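Aldose 1-epimerase (Escherichia coli, PDB 3NRE) is a putative aldose 1-epimerase that probably interconverts the alpha and beta anomers of aldose sugars, as do relatives in the galactose mutarotase superfamily. Local coordinates at residues Tyr5-His9 with His97-Leu102. Residues are numbered along the deposited sequence.
Sequences YTLSH and HSDDSL
Two hydrogen bonds join extended residues Tyr5-His9 to the hairpin segment His97-Leu102, linking the N-terminal sheet to the large antiparallel sheet of this mutarotase-type beta-sandwich. His97 NE2 donates to Thr6 O (2.9 Å, 162°), and Ser8 N donates to Asp99 O (2.9 Å, 163°). A water bridges Ser8 OG (2.6 Å) and Asp99 O (2.9 Å), donating to the latter, while Leu7 CA makes a CA-H...O contact with Asp99 O at 3.3 Å. The turn is tight: Asp99 (-57/-36) and Asp100 (-127/13) occupy its corners, Ser98 N hydrogen-bonds to Ser101 O (2.8 Å), and the Ser98 and Ser101 hydroxyls pair at 2.8 Å between their OG atoms. Leu7 and Asp100 lie in register, their CA atoms 4.9 Å apart. With chi1 t, His97 presents a ring face to Tyr5 (chi1 m) in an offset edge-to-face pair, centroids 5.4 Å apart and planes at 88°; Tyr5 CB sits over that face. Leu7 (m,t) reaches into the turn, its CD2 lying 3.2 Å from Ser98 O and 4.2 Å from Leu102 CB, and it also touches Leu123. Leu102 CD1 meets Tyr5 CG at 3.7 Å. Both acceptors being main-chain carbonyls, the join depends on backbone shape, and the His97 imidazole is the one side-chain group hydrogen-bonding directly across it.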
loop_
_atom_site.group_PDB
_atom_site.type_symbol
_atom_site.label_atom_id
_atom_site.label_comp_id
_atom_site.label_asym_id
_atom_site.label_seq_id
_atom_site.Cartn_x
_atom_site.Cartn_y
_atom_site.Cartn_z
ATOM N N TYR A 5 11.788 -15.578 0.601
ATOM C CA TYR A 5 11.072 -16.605 1.372
ATOM C C TYR A 5 9.834 -17.003 0.599
ATOM O O TYR A 5 9.083 -16.140 0.166
ATOM C CB TYR A 5 10.613 -16.024 2.743
ATOM C CG TYR A 5 11.758 -15.467 3.561
ATOM C CD1 TYR A 5 12.503 -16.303 4.350
ATOM C CD2 TYR A 5 12.107 -14.124 3.511
ATOM C CE1 TYR A 5 13.589 -15.825 5.074
ATOM C CE2 TYR A 5 13.184 -13.629 4.283
ATOM C CZ TYR A 5 13.920 -14.522 5.018
ATOM O OH TYR A 5 15.003 -14.096 5.778
ATOM N N THR A 6 9.603 -18.299 0.431
ATOM C CA THR A 6 8.450 -18.790 -0.312
ATOM C C THR A 6 7.474 -19.458 0.659
ATOM O O THR A 6 7.907 -20.223 1.513
ATOM C CB THR A 6 8.860 -19.759 -1.357
ATOM O OG1 THR A 6 9.709 -19.062 -2.274
ATOM C CG2 THR A 6 7.628 -20.374 -2.101
ATOM N N LEU A 7 6.196 -19.148 0.481
ATOM C CA LEU A 7 5.087 -19.842 1.186
ATOM C C LEU A 7 4.220 -20.465 0.155
ATOM O O LEU A 7 4.064 -19.947 -0.916
ATOM C CB LEU A 7 4.196 -18.838 1.914
ATOM C CG LEU A 7 4.798 -17.923 2.944
ATOM C CD1 LEU A 7 3.654 -17.235 3.675
ATOM C CD2 LEU A 7 5.649 -18.775 3.867
ATOM N N SER A 8 3.542 -21.551 0.503
ATOM C CA SER A 8 2.580 -22.095 -0.399
ATOM C C SER A 8 1.480 -22.847 0.347
ATOM O O SER A 8 1.682 -23.319 1.457
ATOM C CB SER A 8 3.248 -23.005 -1.427
ATOM O OG SER A 8 3.913 -24.109 -0.843
ATOM N N HIS A 9 0.316 -22.890 -0.287
ATOM C CA HIS A 9 -0.787 -23.722 0.180
ATOM C C HIS A 9 -1.631 -24.042 -1.025
ATOM O O HIS A 9 -2.153 -23.132 -1.677
ATOM C CB HIS A 9 -1.622 -22.966 1.196
ATOM C CG HIS A 9 -2.485 -23.825 2.065
ATOM N ND1 HIS A 9 -2.308 -23.913 3.430
ATOM C CD2 HIS A 9 -3.569 -24.587 1.777
ATOM C CE1 HIS A 9 -3.215 -24.732 3.940
ATOM N NE2 HIS A 9 -3.992 -25.156 2.958
ATOM N N HIS A 97 9.237 -18.604 9.785
ATOM C CA HIS A 97 8.927 -19.030 8.425
ATOM C C HIS A 97 8.517 -20.465 8.482
ATOM O O HIS A 97 9.279 -21.315 8.901
ATOM C CB HIS A 97 10.146 -18.833 7.511
ATOM C CG HIS A 97 9.914 -19.197 6.067
ATOM N ND1 HIS A 97 10.968 -19.467 5.205
ATOM C CD2 HIS A 97 8.783 -19.318 5.323
ATOM C CE1 HIS A 97 10.498 -19.728 4.002
ATOM N NE2 HIS A 97 9.177 -19.655 4.031
ATOM N N SER A 98 7.291 -20.720 8.066
ATOM C CA SER A 98 6.778 -22.068 7.947
ATOM C C SER A 98 6.245 -22.255 6.543
ATOM O O SER A 98 6.356 -21.353 5.714
ATOM C CB SER A 98 5.662 -22.313 8.978
ATOM O OG SER A 98 4.436 -21.779 8.522
ATOM N N ASP A 99 5.671 -23.413 6.261
ATOM C CA ASP A 99 5.171 -23.657 4.921
ATOM C C ASP A 99 4.152 -22.629 4.418
ATOM O O ASP A 99 4.192 -22.287 3.248
ATOM C CB ASP A 99 4.618 -25.082 4.791
ATOM C CG ASP A 99 5.726 -26.133 4.797
ATOM O OD1 ASP A 99 6.929 -25.777 4.599
ATOM O OD2 ASP A 99 5.377 -27.315 4.981
ATOM N N ASP A 100 3.292 -22.123 5.295
ATOM C CA ASP A 100 2.215 -21.211 4.886
ATOM C C ASP A 100 2.182 -19.906 5.690
ATOM O O ASP A 100 1.194 -19.174 5.607
ATOM C CB ASP A 100 0.852 -21.934 4.986
ATOM C CG ASP A 100 0.541 -22.441 6.409
ATOM O OD1 ASP A 100 1.263 -22.085 7.369
ATOM O OD2 ASP A 100 -0.425 -23.230 6.570
ATOM N N SER A 101 3.239 -19.615 6.457
ATOM C CA SER A 101 3.359 -18.347 7.184
ATOM C C SER A 101 4.794 -17.795 7.281
ATOM O O SER A 101 5.799 -18.529 7.241
ATOM C CB SER A 101 2.777 -18.485 8.600
ATOM O OG SER A 101 3.689 -19.185 9.425
ATOM N N LEU A 102 4.867 -16.472 7.386
ATOM C CA LEU A 102 6.119 -15.754 7.476
ATOM C C LEU A 102 5.884 -14.508 8.332
ATOM O O LEU A 102 4.825 -13.881 8.248
ATOM C CB LEU A 102 6.573 -15.310 6.056
ATOM C CG LEU A 102 7.887 -14.526 5.986
ATOM C CD1 LEU A 102 9.095 -15.431 6.198
ATOM C CD2 LEU A 102 8.000 -13.821 4.647
HETATM O O HOH W 1 5.407 -23.950 1.220
#